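Long-range contacts in fructosyl amine: oxygen oxidoreductase (Aspergillus fumigatus, PDB 3DJE), which oxidatively deglycates fructosyl amines and fructosyl amino acids (Amadori products), with FAD as its cofactor and oxygen as electron acceptor: residues A[39-44]-A[433-437]; A[50-54]-A[266-270]; A[237-243]-A[273-279]. All blocks are in the same frame, centred on the assembly; numbering follows the deposited sequence. Where two conformers were deposited one is given.

Interaction 1 of 3, residues A[39-44]-A[433-437]; sequences YPVPSA and RDISK. With FAD (flavin-adenine dinucleotide), chain C.
Ser436 directs its hydroxyl at the backbone of Pro40 to Ala44, and here the contact is tightest. Its OG donates a hydrogen bond of 2.9 Å to Pro42 O, reaching that oxygen 27° out of the carbonyl plane, while Ala44 N lies 2.9 Å from the same OG. Pro40 O also comes close, 3.5 Å from Ser436 OG. With OG anti to the carbonyl carbon (chi1 -81°), the hydroxyl turns toward this backbone, whose path includes the cis peptide before Pro42. Beside it, Ile435 lays its CG1 branch along Ala44, with CG1 4.0 Å from Ala44 CB, and CD1 reaches on toward Ala44 O. Ser436 belongs to a type I turn from Asp434 to Lys437. Asp434 OD1 accepts a 2.9 Å bond from Ser436 N, an Asx turn that fixes the serine backbone at the chain's end. The bend of 39-44 follows strand 33-37 of the FAD-binding Rossmann-type sheet, and on its far side Ser43 OG donates to the ribose hydroxyl FAD O2B at 3.1 Å. The contact loosens toward solvent: of the ring of exposed Pro40, CD comes nearest, 4.1 Å from Ser436 OG. Val41 O and Ser436 O do not bond to each other directly; water 1 bridges them, donating to both and lying 2.6 Å from Ser436 O.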
loop_
_atom_site.group_PDB
_atom_site.type_symbol
_atom_site.label_atom_id
_atom_site.label_comp_id
_atom_site.label_asym_id
_atom_site.label_seq_id
_atom_site.Cartn_x
_atom_site.Cartn_y
_atom_site.Cartn_z
ATOM N N TYR A 39 8.240 -2.368 -15.264
ATOM C CA TYR A 39 9.235 -1.416 -14.754
ATOM C C TYR A 39 10.402 -2.139 -14.065
ATOM O O TYR A 39 10.205 -3.205 -13.487
ATOM C CB TYR A 39 8.596 -0.438 -13.762
ATOM C CG TYR A 39 7.597 0.516 -14.373
ATOM C CD1 TYR A 39 7.952 1.837 -14.651
ATOM C CD2 TYR A 39 6.296 0.106 -14.662
ATOM C CE1 TYR A 39 7.030 2.725 -15.219
ATOM C CE2 TYR A 39 5.366 0.988 -15.248
ATOM C CZ TYR A 39 5.749 2.292 -15.512
ATOM O OH TYR A 39 4.838 3.173 -16.072
ATOM N N PRO A 40 11.618 -1.545 -14.083
ATOM C CA PRO A 40 12.701 -2.135 -13.293
ATOM C C PRO A 40 12.354 -2.105 -11.805
ATOM O O PRO A 40 11.613 -1.228 -11.368
ATOM C CB PRO A 40 13.893 -1.200 -13.555
ATOM C CG PRO A 40 13.502 -0.318 -14.683
ATOM C CD PRO A 40 12.024 -0.299 -14.762
ATOM N N VAL A 41 12.836 -3.081 -11.036
ATOM C CA VAL A 41 12.700 -3.006 -9.582
ATOM C C VAL A 41 13.581 -1.856 -9.070
ATOM O O VAL A 41 14.769 -1.791 -9.406
ATOM C CB VAL A 41 13.113 -4.346 -8.880
ATOM C CG1 VAL A 41 13.064 -4.221 -7.359
ATOM C CG2 VAL A 41 12.221 -5.503 -9.341
ATOM N N PRO A 42 13.016 -0.942 -8.249
ATOM C CA PRO A 42 11.639 -0.887 -7.742
ATOM C C PRO A 42 10.713 -0.155 -8.705
ATOM O O PRO A 42 11.044 0.931 -9.185
ATOM C CB PRO A 42 11.779 -0.100 -6.431
ATOM C CG PRO A 42 12.959 0.832 -6.689
ATOM C CD PRO A 42 13.847 0.161 -7.728
ATOM N N SER A 43 9.569 -0.757 -8.999
ATOM C CA SER A 43 8.716 -0.213 -10.041
ATOM C C SER A 43 8.220 1.188 -9.697
ATOM O O SER A 43 7.760 1.426 -8.579
ATOM C CB SER A 43 7.506 -1.110 -10.242
ATOM O OG SER A 43 6.578 -0.470 -11.085
ATOM N N ALA A 44 8.255 2.076 -10.685
ATOM C CA ALA A 44 7.755 3.447 -10.509
ATOM C C ALA A 44 6.249 3.509 -10.253
ATOM O O ALA A 44 5.771 4.510 -9.695
ATOM C CB ALA A 44 8.120 4.306 -11.693
ATOM N N ARG A 433 11.302 13.017 -11.306
ATOM C CA ARG A 433 12.309 12.120 -10.763
ATOM C C ARG A 433 11.878 10.718 -11.142
ATOM O O ARG A 433 10.696 10.382 -11.043
ATOM C CB ARG A 433 12.385 12.248 -9.243
ATOM C CG ARG A 433 13.366 11.288 -8.559
ATOM C CD ARG A 433 13.269 11.444 -7.039
ATOM N NE ARG A 433 13.612 12.808 -6.618
ATOM C CZ ARG A 433 13.397 13.309 -5.403
ATOM N NH1 ARG A 433 12.840 12.563 -4.451
ATOM N NH2 ARG A 433 13.747 14.566 -5.134
ATOM N N ASP A 434 12.835 9.921 -11.600
ATOM C CA ASP A 434 12.562 8.548 -11.976
ATOM C C ASP A 434 12.833 7.681 -10.758
ATOM O O ASP A 434 13.989 7.386 -10.443
ATOM C CB ASP A 434 13.448 8.134 -13.160
ATOM C CG ASP A 434 13.277 6.672 -13.542
ATOM O OD1 ASP A 434 12.510 5.949 -12.866
ATOM O OD2 ASP A 434 13.920 6.239 -14.524
ATOM N N ILE A 435 11.769 7.280 -10.066
ATOM C CA ILE A 435 11.932 6.541 -8.815
ATOM C C ILE A 435 12.255 5.050 -9.015
ATOM O O ILE A 435 12.442 4.330 -8.032
ATOM C CB ILE A 435 10.733 6.730 -7.854
ATOM C CG1 ILE A 435 9.425 6.289 -8.512
ATOM C CG2 ILE A 435 10.653 8.192 -7.413
ATOM C CD1 ILE A 435 8.259 6.198 -7.526
ATOM N N SER A 436 12.303 4.604 -10.273
ATOM C CA SER A 436 12.809 3.262 -10.611
ATOM C C SER A 436 14.336 3.288 -10.671
ATOM O O SER A 436 14.982 2.235 -10.816
ATOM C CB SER A 436 12.228 2.764 -11.940
ATOM O OG SER A 436 10.921 2.228 -11.788
ATOM N N LYS A 437 14.883 4.500 -10.552
ATOM C CA LYS A 437 16.326 4.795 -10.546
ATOM C C LYS A 437 17.101 4.098 -11.663
ATOM O O LYS A 437 16.795 4.283 -12.851
ATOM C CB LYS A 437 16.955 4.542 -9.163
ATOM C CG LYS A 437 16.397 5.442 -8.035
ATOM C CD LYS A 437 16.632 6.925 -8.312
ATOM C CE LYS A 437 15.616 7.811 -7.599
ATOM N NZ LYS A 437 15.969 8.106 -6.178
HETATM P PA FAD C . 2.108 -2.797 -6.070
HETATM O O1A FAD C . 3.191 -2.791 -5.080
HETATM O O2A FAD C . 1.610 -1.488 -6.593
HETATM O O5B FAD C . 2.638 -3.727 -7.234
HETATM C C5B FAD C . 1.934 -3.911 -8.465
HETATM C C4B FAD C . 2.977 -4.314 -9.515
HETATM O O4B FAD C . 2.182 -4.704 -10.650
HETATM C C3B FAD C . 3.770 -3.051 -9.924
HETATM O O3B FAD C . 5.176 -3.219 -9.680
HETATM C C2B FAD C . 3.455 -2.953 -11.426
HETATM O O2B FAD C . 4.613 -2.530 -12.212
HETATM C C1B FAD C . 2.976 -4.395 -11.754
HETATM N N9A FAD C . 2.294 -4.364 -13.084
HETATM C C8A FAD C . 1.453 -3.430 -13.577
HETATM N N7A FAD C . 1.119 -3.767 -14.840
HETATM C C5A FAD C . 1.752 -4.910 -15.138
HETATM C C6A FAD C . 1.809 -5.719 -16.279
HETATM N N6A FAD C . 1.123 -5.371 -17.393
HETATM N N1A FAD C . 2.564 -6.834 -16.246
HETATM C C2A FAD C . 3.253 -7.179 -15.152
HETATM N N3A FAD C . 3.225 -6.427 -14.046
HETATM C C4A FAD C . 2.482 -5.294 -14.024
HETATM N N1 FAD C . 0.347 0.493 3.236
HETATM C C2 FAD C . 0.837 0.323 4.529
HETATM O O2 FAD C . 0.906 -0.791 5.052
HETATM N N3 FAD C . 1.253 1.447 5.245
HETATM C C4 FAD C . 1.179 2.728 4.709
HETATM O O4 FAD C . 1.560 3.700 5.372
HETATM C C4X FAD C . 0.665 2.886 3.413
HETATM N N5 FAD C . 0.561 4.156 2.850
HETATM C C5X FAD C . 0.218 4.283 1.506
HETATM C C6 FAD C . 0.324 5.536 0.909
HETATM C C7 FAD C . 0.035 5.691 -0.442
HETATM C C7M FAD C . 0.147 7.100 -1.041
HETATM C C8 FAD C . -0.336 4.589 -1.210
HETATM C C8M FAD C . -0.580 4.753 -2.729
HETATM C C9 FAD C . -0.424 3.327 -0.606
HETATM C C9A FAD C . -0.135 3.165 0.755
HETATM N N10 FAD C . -0.228 1.912 1.393
HETATM C C10 FAD C . 0.257 1.765 2.692
HETATM C "C1'" FAD C . -0.812 0.758 0.696
HETATM C "C2'" FAD C . 0.298 -0.093 0.077
HETATM O "O2'" FAD C . 1.292 0.763 -0.529
HETATM C "C3'" FAD C . -0.309 -1.028 -0.964
HETATM O "O3'" FAD C . -1.476 -1.665 -0.404
HETATM C "C4'" FAD C . 0.665 -2.133 -1.388
HETATM O "O4'" FAD C . 1.969 -1.617 -1.655
HETATM C "C5'" FAD C . 0.124 -2.809 -2.654
HETATM O "O5'" FAD C . 0.995 -3.887 -3.034
HETATM P P FAD C . 0.706 -4.717 -4.375
HETATM O O1P FAD C . -0.704 -5.208 -4.348
HETATM O O2P FAD C . 1.829 -5.667 -4.506
HETATM O O3P FAD C . 0.831 -3.638 -5.561
HETATM O O HOH W 1 16.517 0.186 -10.772
#

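Interaction 2 of 3, residues A[50-54]-A[266-270]; sequences DVNKV and FEPDE. With FAD (flavin-adenine dinucleotide), chain C.
The side-chain amide of Asn52 lies flat on the ring of Phe266, the two planes only 16° apart. The chains run past each other in opposite directions, which sets Asn52 CG 3.4 Å from Phe266 CG. The amide oxygen sits over the rim of the ring, OD1 being 3.2 Å from Phe266 CD2, and ND2 lies toward Phe266 CB. Asn52 CB adds a CH-pi contact over the same ring, 15° off its normal. Asn52 was modelled in two conformers; in the one described, CG stands between the backbone N and the carbonyl carbon (chi1 39°), folding the amide down onto the ring. This is an amide-pi stack, and it uses the polar group twice: ND2 also donates to water 2 at 2.7 Å, which in turn donates to Glu267 O at 2.8 Å, tying the two loops together through solvent. A second water makes the same link with a weak bond to ND2.

At the far end of the ring, Val54 meets Phe266 with its CG2 branch, 3.7 Å from CZ. The backbone of that valine grips the flavin: Val54 N donates to FAD O4 at 2.7 Å, and FAD N3 donates back to Val54 O at 3.0 Å. Phe266 therefore packs behind a residue that orients the pyrimidine part of the isoalloxazine and touches the bound fructosyl thioacetate FSA. Lys53 points away from Phe266, running along the flavin, and NZ forms a salt bridge with Asp50 and a bond to Ala47 O.

Strand 53-55 pairs with strand 156-158, while Phe266 also packs on Val256 of strand 256-259 and Lys276 of strand 274-289, and Val51 rests on His240 of strand 232-242.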
loop_
_atom_site.group_PDB
_atom_site.type_symbol
_atom_site.label_atom_id
_atom_site.label_comp_id
_atom_site.label_asym_id
_atom_site.label_seq_id
_atom_site.Cartn_x
_atom_site.Cartn_y
_atom_site.Cartn_z
ATOM N N ASP A 50 8.260 3.868 -2.168
ATOM C CA ASP A 50 8.026 5.071 -1.375
ATOM C C ASP A 50 9.136 5.115 -0.332
ATOM O O ASP A 50 9.624 4.063 0.113
ATOM C CB ASP A 50 6.661 4.876 -0.689
ATOM C CG ASP A 50 6.030 6.152 -0.153
ATOM O OD1 ASP A 50 6.741 7.126 0.166
ATOM O OD2 ASP A 50 4.775 6.145 -0.005
ATOM N N VAL A 51 9.535 6.318 0.080
ATOM C CA VAL A 51 10.597 6.434 1.111
ATOM C C VAL A 51 10.143 6.065 2.535
ATOM O O VAL A 51 10.969 5.807 3.425
ATOM C CB VAL A 51 11.329 7.830 1.063
ATOM C CG1 VAL A 51 12.039 8.012 -0.272
ATOM C CG2 VAL A 51 10.364 8.995 1.355
ATOM N N ASN A 52 8.839 5.989 2.740
ATOM C CA ASN A 52 8.328 5.526 4.019
ATOM C C ASN A 52 6.888 5.108 3.944
ATOM O O ASN A 52 6.095 5.648 3.161
ATOM C CB ASN A 52 8.511 6.570 5.123
ATOM C CG ASN A 52 8.259 7.984 4.630
ATOM O OD1 ASN A 52 7.310 8.237 3.881
ATOM N ND2 ASN A 52 9.119 8.911 5.041
ATOM N N LYS A 53 6.581 4.125 4.773
ATOM C CA LYS A 53 5.214 3.651 4.988
ATOM C C LYS A 53 5.010 3.443 6.481
ATOM O O LYS A 53 5.952 3.097 7.214
ATOM C CB LYS A 53 4.949 2.323 4.256
ATOM C CG LYS A 53 5.034 2.378 2.721
ATOM C CD LYS A 53 3.877 3.122 2.071
ATOM C CE LYS A 53 3.892 2.817 0.585
ATOM N NZ LYS A 53 2.981 3.675 -0.228
ATOM N N VAL A 54 3.769 3.612 6.929
ATOM C CA VAL A 54 3.447 3.381 8.336
ATOM C C VAL A 54 3.381 1.874 8.612
ATOM O O VAL A 54 2.759 1.118 7.855
ATOM C CB VAL A 54 2.088 4.002 8.722
ATOM C CG1 VAL A 54 1.856 3.847 10.222
ATOM C CG2 VAL A 54 2.037 5.467 8.363
ATOM N N PHE A 266 6.159 12.124 8.000
ATOM C CA PHE A 266 7.216 11.344 8.636
ATOM C C PHE A 266 8.454 12.206 8.859
ATOM O O PHE A 266 8.612 13.253 8.225
ATOM C CB PHE A 266 7.650 10.223 7.690
ATOM C CG PHE A 266 6.548 9.274 7.295
ATOM C CD1 PHE A 266 6.420 8.044 7.929
ATOM C CD2 PHE A 266 5.651 9.598 6.271
ATOM C CE1 PHE A 266 5.392 7.146 7.562
ATOM C CE2 PHE A 266 4.634 8.712 5.899
ATOM C CZ PHE A 266 4.515 7.477 6.545
ATOM N N GLU A 267 9.356 11.737 9.721
ATOM C CA GLU A 267 10.690 12.328 9.788
ATOM C C GLU A 267 11.359 12.338 8.405
ATOM O O GLU A 267 11.074 11.469 7.553
ATOM C CB GLU A 267 11.571 11.606 10.817
ATOM C CG GLU A 267 11.998 10.208 10.393
ATOM C CD GLU A 267 12.943 9.593 11.385
ATOM O OE1 GLU A 267 14.011 10.195 11.635
ATOM O OE2 GLU A 267 12.627 8.513 11.923
ATOM N N PRO A 268 12.245 13.315 8.161
ATOM C CA PRO A 268 12.891 13.407 6.842
ATOM C C PRO A 268 13.730 12.182 6.478
ATOM O O PRO A 268 14.352 11.571 7.356
ATOM C CB PRO A 268 13.794 14.645 6.966
ATOM C CG PRO A 268 13.929 14.894 8.423
ATOM C CD PRO A 268 12.641 14.430 9.044
ATOM N N ASP A 269 13.735 11.825 5.197
ATOM C CA ASP A 269 14.570 10.700 4.762
ATOM C C ASP A 269 16.048 11.076 4.858
ATOM O O ASP A 269 16.402 12.265 4.936
ATOM C CB ASP A 269 14.156 10.159 3.368
ATOM C CG ASP A 269 14.775 10.914 2.178
ATOM O OD1 ASP A 269 15.173 12.092 2.279
ATOM O OD2 ASP A 269 14.809 10.308 1.081
ATOM N N GLU A 270 16.914 10.070 4.903
ATOM C CA GLU A 270 18.339 10.343 5.045
ATOM C C GLU A 270 18.951 10.856 3.758
ATOM O O GLU A 270 19.755 11.796 3.787
ATOM C CB GLU A 270 19.089 9.093 5.521
ATOM C CG GLU A 270 18.854 8.739 6.978
ATOM C CD GLU A 270 19.364 9.808 7.956
ATOM O OE1 GLU A 270 20.335 10.531 7.632
ATOM O OE2 GLU A 270 18.784 9.920 9.056
HETATM P PA FAD C . 2.108 -2.797 -6.070
HETATM O O1A FAD C . 3.191 -2.791 -5.080
HETATM O O2A FAD C . 1.610 -1.488 -6.593
HETATM O O5B FAD C . 2.638 -3.727 -7.234
HETATM C C5B FAD C . 1.934 -3.911 -8.465
HETATM C C4B FAD C . 2.977 -4.314 -9.515
HETATM O O4B FAD C . 2.182 -4.704 -10.650
HETATM C C3B FAD C . 3.770 -3.051 -9.924
HETATM O O3B FAD C . 5.176 -3.219 -9.680
HETATM C C2B FAD C . 3.455 -2.953 -11.426
HETATM O O2B FAD C . 4.613 -2.530 -12.212
HETATM C C1B FAD C . 2.976 -4.395 -11.754
HETATM N N9A FAD C . 2.294 -4.364 -13.084
HETATM C C8A FAD C . 1.453 -3.430 -13.577
HETATM N N7A FAD C . 1.119 -3.767 -14.840
HETATM C C5A FAD C . 1.752 -4.910 -15.138
HETATM C C6A FAD C . 1.809 -5.719 -16.279
HETATM N N6A FAD C . 1.123 -5.371 -17.393
HETATM N N1A FAD C . 2.564 -6.834 -16.246
HETATM C C2A FAD C . 3.253 -7.179 -15.152
HETATM N N3A FAD C . 3.225 -6.427 -14.046
HETATM C C4A FAD C . 2.482 -5.294 -14.024
HETATM N N1 FAD C . 0.347 0.493 3.236
HETATM C C2 FAD C . 0.837 0.323 4.529
HETATM O O2 FAD C . 0.906 -0.791 5.052
HETATM N N3 FAD C . 1.253 1.447 5.245
HETATM C C4 FAD C . 1.179 2.728 4.709
HETATM O O4 FAD C . 1.560 3.700 5.372
HETATM C C4X FAD C . 0.665 2.886 3.413
HETATM N N5 FAD C . 0.561 4.156 2.850
HETATM C C5X FAD C . 0.218 4.283 1.506
HETATM C C6 FAD C . 0.324 5.536 0.909
HETATM C C7 FAD C . 0.035 5.691 -0.442
HETATM C C7M FAD C . 0.147 7.100 -1.041
HETATM C C8 FAD C . -0.336 4.589 -1.210
HETATM C C8M FAD C . -0.580 4.753 -2.729
HETATM C C9 FAD C . -0.424 3.327 -0.606
HETATM C C9A FAD C . -0.135 3.165 0.755
HETATM N N10 FAD C . -0.228 1.912 1.393
HETATM C C10 FAD C . 0.257 1.765 2.692
HETATM C "C1'" FAD C . -0.812 0.758 0.696
HETATM C "C2'" FAD C . 0.298 -0.093 0.077
HETATM O "O2'" FAD C . 1.292 0.763 -0.529
HETATM C "C3'" FAD C . -0.309 -1.028 -0.964
HETATM O "O3'" FAD C . -1.476 -1.665 -0.404
HETATM C "C4'" FAD C . 0.665 -2.133 -1.388
HETATM O "O4'" FAD C . 1.969 -1.617 -1.655
HETATM C "C5'" FAD C . 0.124 -2.809 -2.654
HETATM O "O5'" FAD C . 0.995 -3.887 -3.034
HETATM P P FAD C . 0.706 -4.717 -4.375
HETATM O O1P FAD C . -0.704 -5.208 -4.348
HETATM O O2P FAD C . 1.829 -5.667 -4.506
HETATM O O3P FAD C . 0.831 -3.638 -5.561
HETATM O O HOH W 2 9.809 11.535 5.040
HETATM O O HOH W 3 12.004 9.021 6.706
#

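Interaction 3 of 3, residues A[237-243]-A[273-279]; sequences TLVHIAL and GEIKICD
The imidazole of His240 and the carboxylate of Glu274 meet edge-on to the ring, their planes 72° apart. Within the ring plane, His240 ND1 donates to Glu274 OE1 at 2.8 Å; seen from the acid, the donor stands 54° above the carboxylate plane. His240 CG lies anti to the carbonyl carbon (chi1 -65°), which brings ND1 to the extended glutamate. The opposite part of the imidazole approaches the next side chain on the same face of the sheet, with CD2 3.8 Å from Lys276 CG, and the ring also makes an edge-to-face contact with Phe331.

His240 and Lys276 form a non-hydrogen-bonded pair of an antiparallel ladder, as do Ala242 and Glu274. The intervening pairs Val239-Ile277 and Ile241-Ile275 are hydrogen-bonded, with Ile275 N donating to Ile241 O at 2.8 Å and Ile277 N to Val239 O at 2.9 Å. Leu243 N to Gly273 O, 3.0 Å, extends the ladder just past the strand. Alternation puts the histidine and its acid on one face and Val239, Ile241, Ile275 and Ile277 on the other, where Ile241 CD1 touches Ile277 CD1 at 3.7 Å. Past the strand, Leu243 CD1 touches Ile275 CD1 at 3.8 Å.

At the other end of the ladder, Thr237 OG1 donates to Asp279 OD1 at 2.6 Å, on the syn side of the carboxylate; Arg312 forms a salt bridge with Asp279 OD2. Water 4 spans Thr237 N and Asp279 O.

Strand 232-242 has strand 331-339 as its other antiparallel neighbour, strand 263-265 pairs with strand 274-289, and helix 307-320 covers the isoleucine face through Leu316 and Leu317.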
loop_
_atom_site.group_PDB
_atom_site.type_symbol
_atom_site.label_atom_id
_atom_site.label_comp_id
_atom_site.label_asym_id
_atom_site.label_seq_id
_atom_site.Cartn_x
_atom_site.Cartn_y
_atom_site.Cartn_z
ATOM N N THR A 237 -2.362 10.483 -2.958
ATOM C CA THR A 237 -1.491 11.555 -3.355
ATOM C C THR A 237 -0.394 11.742 -2.307
ATOM O O THR A 237 -0.633 11.609 -1.106
ATOM C CB THR A 237 -2.313 12.871 -3.533
ATOM O OG1 THR A 237 -3.333 12.937 -2.522
ATOM C CG2 THR A 237 -2.992 12.862 -4.883
ATOM N N LEU A 238 0.819 12.021 -2.772
ATOM C CA LEU A 238 1.950 12.252 -1.877
ATOM C C LEU A 238 2.885 13.315 -2.450
ATOM O O LEU A 238 3.001 13.469 -3.682
ATOM C CB LEU A 238 2.720 10.938 -1.622
ATOM C CG LEU A 238 3.560 10.347 -2.769
ATOM C CD1 LEU A 238 4.995 10.872 -2.812
ATOM C CD2 LEU A 238 3.560 8.803 -2.703
ATOM N N VAL A 239 3.543 14.038 -1.548
ATOM C CA VAL A 239 4.570 15.015 -1.919
ATOM C C VAL A 239 5.772 14.865 -0.988
ATOM O O VAL A 239 5.645 14.290 0.093
ATOM C CB VAL A 239 4.051 16.498 -1.850
ATOM C CG1 VAL A 239 2.782 16.667 -2.662
ATOM C CG2 VAL A 239 3.853 16.956 -0.393
ATOM N N HIS A 240 6.922 15.378 -1.419
ATOM C CA HIS A 240 8.086 15.576 -0.551
ATOM C C HIS A 240 8.405 17.074 -0.450
ATOM O O HIS A 240 8.264 17.809 -1.432
ATOM C CB HIS A 240 9.320 14.904 -1.148
ATOM C CG HIS A 240 9.244 13.406 -1.234
ATOM N ND1 HIS A 240 10.340 12.634 -1.557
ATOM C CD2 HIS A 240 8.222 12.539 -1.019
ATOM C CE1 HIS A 240 9.990 11.356 -1.565
ATOM N NE2 HIS A 240 8.714 11.271 -1.229
ATOM N N ILE A 241 8.868 17.485 0.722
ATOM C CA ILE A 241 9.515 18.789 0.923
ATOM C C ILE A 241 10.962 18.560 1.378
ATOM O O ILE A 241 11.195 17.839 2.343
ATOM C CB ILE A 241 8.731 19.642 1.945
ATOM C CG1 ILE A 241 7.417 20.091 1.311
ATOM C CG2 ILE A 241 9.556 20.872 2.432
ATOM C CD1 ILE A 241 6.451 20.763 2.277
ATOM N N ALA A 242 11.922 19.161 0.667
ATOM C CA ALA A 242 13.344 19.019 1.014
ATOM C C ALA A 242 13.781 20.045 2.047
ATOM O O ALA A 242 13.723 21.258 1.796
ATOM C CB ALA A 242 14.226 19.128 -0.225
ATOM N N LEU A 243 14.213 19.562 3.201
ATOM C CA LEU A 243 14.759 20.437 4.234
ATOM C C LEU A 243 16.187 20.827 3.878
ATOM O O LEU A 243 16.929 20.029 3.300
ATOM C CB LEU A 243 14.727 19.743 5.594
ATOM C CG LEU A 243 13.375 19.337 6.187
ATOM C CD1 LEU A 243 13.588 18.546 7.452
ATOM C CD2 LEU A 243 12.516 20.564 6.459
ATOM N N GLY A 273 16.953 14.437 2.843
ATOM C CA GLY A 273 16.341 15.240 3.898
ATOM C C GLY A 273 14.912 15.628 3.555
ATOM O O GLY A 273 14.429 16.691 3.966
ATOM N N GLU A 274 14.227 14.759 2.814
ATOM C CA GLU A 274 12.869 15.044 2.356
ATOM C C GLU A 274 11.813 14.494 3.289
ATOM O O GLU A 274 11.864 13.328 3.661
ATOM C CB GLU A 274 12.656 14.497 0.942
ATOM C CG GLU A 274 13.416 15.325 -0.111
ATOM C CD GLU A 274 13.335 14.779 -1.512
ATOM O OE1 GLU A 274 13.005 13.577 -1.716
ATOM O OE2 GLU A 274 13.631 15.567 -2.440
ATOM N N ILE A 275 10.871 15.351 3.676
ATOM C CA ILE A 275 9.691 14.921 4.443
ATOM C C ILE A 275 8.603 14.535 3.457
ATOM O O ILE A 275 8.217 15.339 2.605
ATOM C CB ILE A 275 9.154 16.039 5.386
ATOM C CG1 ILE A 275 10.190 16.360 6.475
ATOM C CG2 ILE A 275 7.806 15.624 6.035
ATOM C CD1 ILE A 275 9.877 17.650 7.302
ATOM N N LYS A 276 8.117 13.303 3.573
ATOM C CA LYS A 276 6.975 12.858 2.798
ATOM C C LYS A 276 5.671 13.184 3.530
ATOM O O LYS A 276 5.508 12.861 4.715
ATOM C CB LYS A 276 7.063 11.355 2.528
ATOM C CG LYS A 276 5.954 10.863 1.596
ATOM C CD LYS A 276 5.861 9.367 1.600
ATOM C CE LYS A 276 4.464 8.932 1.948
ATOM N NZ LYS A 276 4.522 7.539 2.431
ATOM N N ILE A 277 4.743 13.797 2.798
ATOM C CA ILE A 277 3.441 14.221 3.334
ATOM C C ILE A 277 2.319 13.714 2.432
ATOM O O ILE A 277 2.398 13.833 1.206
ATOM C CB ILE A 277 3.333 15.778 3.396
ATOM C CG1 ILE A 277 4.502 16.375 4.180
ATOM C CG2 ILE A 277 2.005 16.213 4.018
ATOM C CD1 ILE A 277 5.218 17.454 3.428
ATOM N N CYS A 278 1.281 13.155 3.049
ATOM C CA CYS A 278 0.068 12.758 2.337
ATOM C C CYS A 278 -1.133 13.508 2.895
ATOM O O CYS A 278 -1.309 13.566 4.112
ATOM C CB CYS A 278 -0.202 11.269 2.494
ATOM S SG CYS A 278 1.019 10.213 1.681
ATOM N N ASP A 279 -1.939 14.071 1.997
ATOM C CA ASP A 279 -3.265 14.587 2.345
ATOM C C ASP A 279 -4.255 13.430 2.383
ATOM O O ASP A 279 -4.392 12.709 1.403
ATOM C CB ASP A 279 -3.722 15.663 1.349
ATOM C CG ASP A 279 -3.748 15.176 -0.114
ATOM O OD1 ASP A 279 -2.724 14.636 -0.610
ATOM O OD2 ASP A 279 -4.798 15.357 -0.782
HETATM O O HOH W 4 -3.012 10.868 -0.042
#

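Interactions 2 and 3 have centres about 8 Å apart. Lys276 NZ joins them, forming a salt bridge with Asp50 OD2 at 2.8 Å and a hydrogen bond to Asn52 O, while Asp269 N probably bonds to Glu274 O. The centre of interaction 1 lies about 17 and 18 Å from those of interactions 2 and 3. It touches interaction 3 through the salt bridge of Arg433 NH2 with Glu274 OE2, 2.9 Å, and Arg433 NH1 also packs near His240 ND1. Glu274 is thus paired with both His240 and the C-terminal tail. Interactions 1 and 2 contact FAD at ribose and flavin; in interaction 3 the side chains of Leu238 and Cys278 come within about 4 Å of FAD and 5 Å of FSA (nearest atoms).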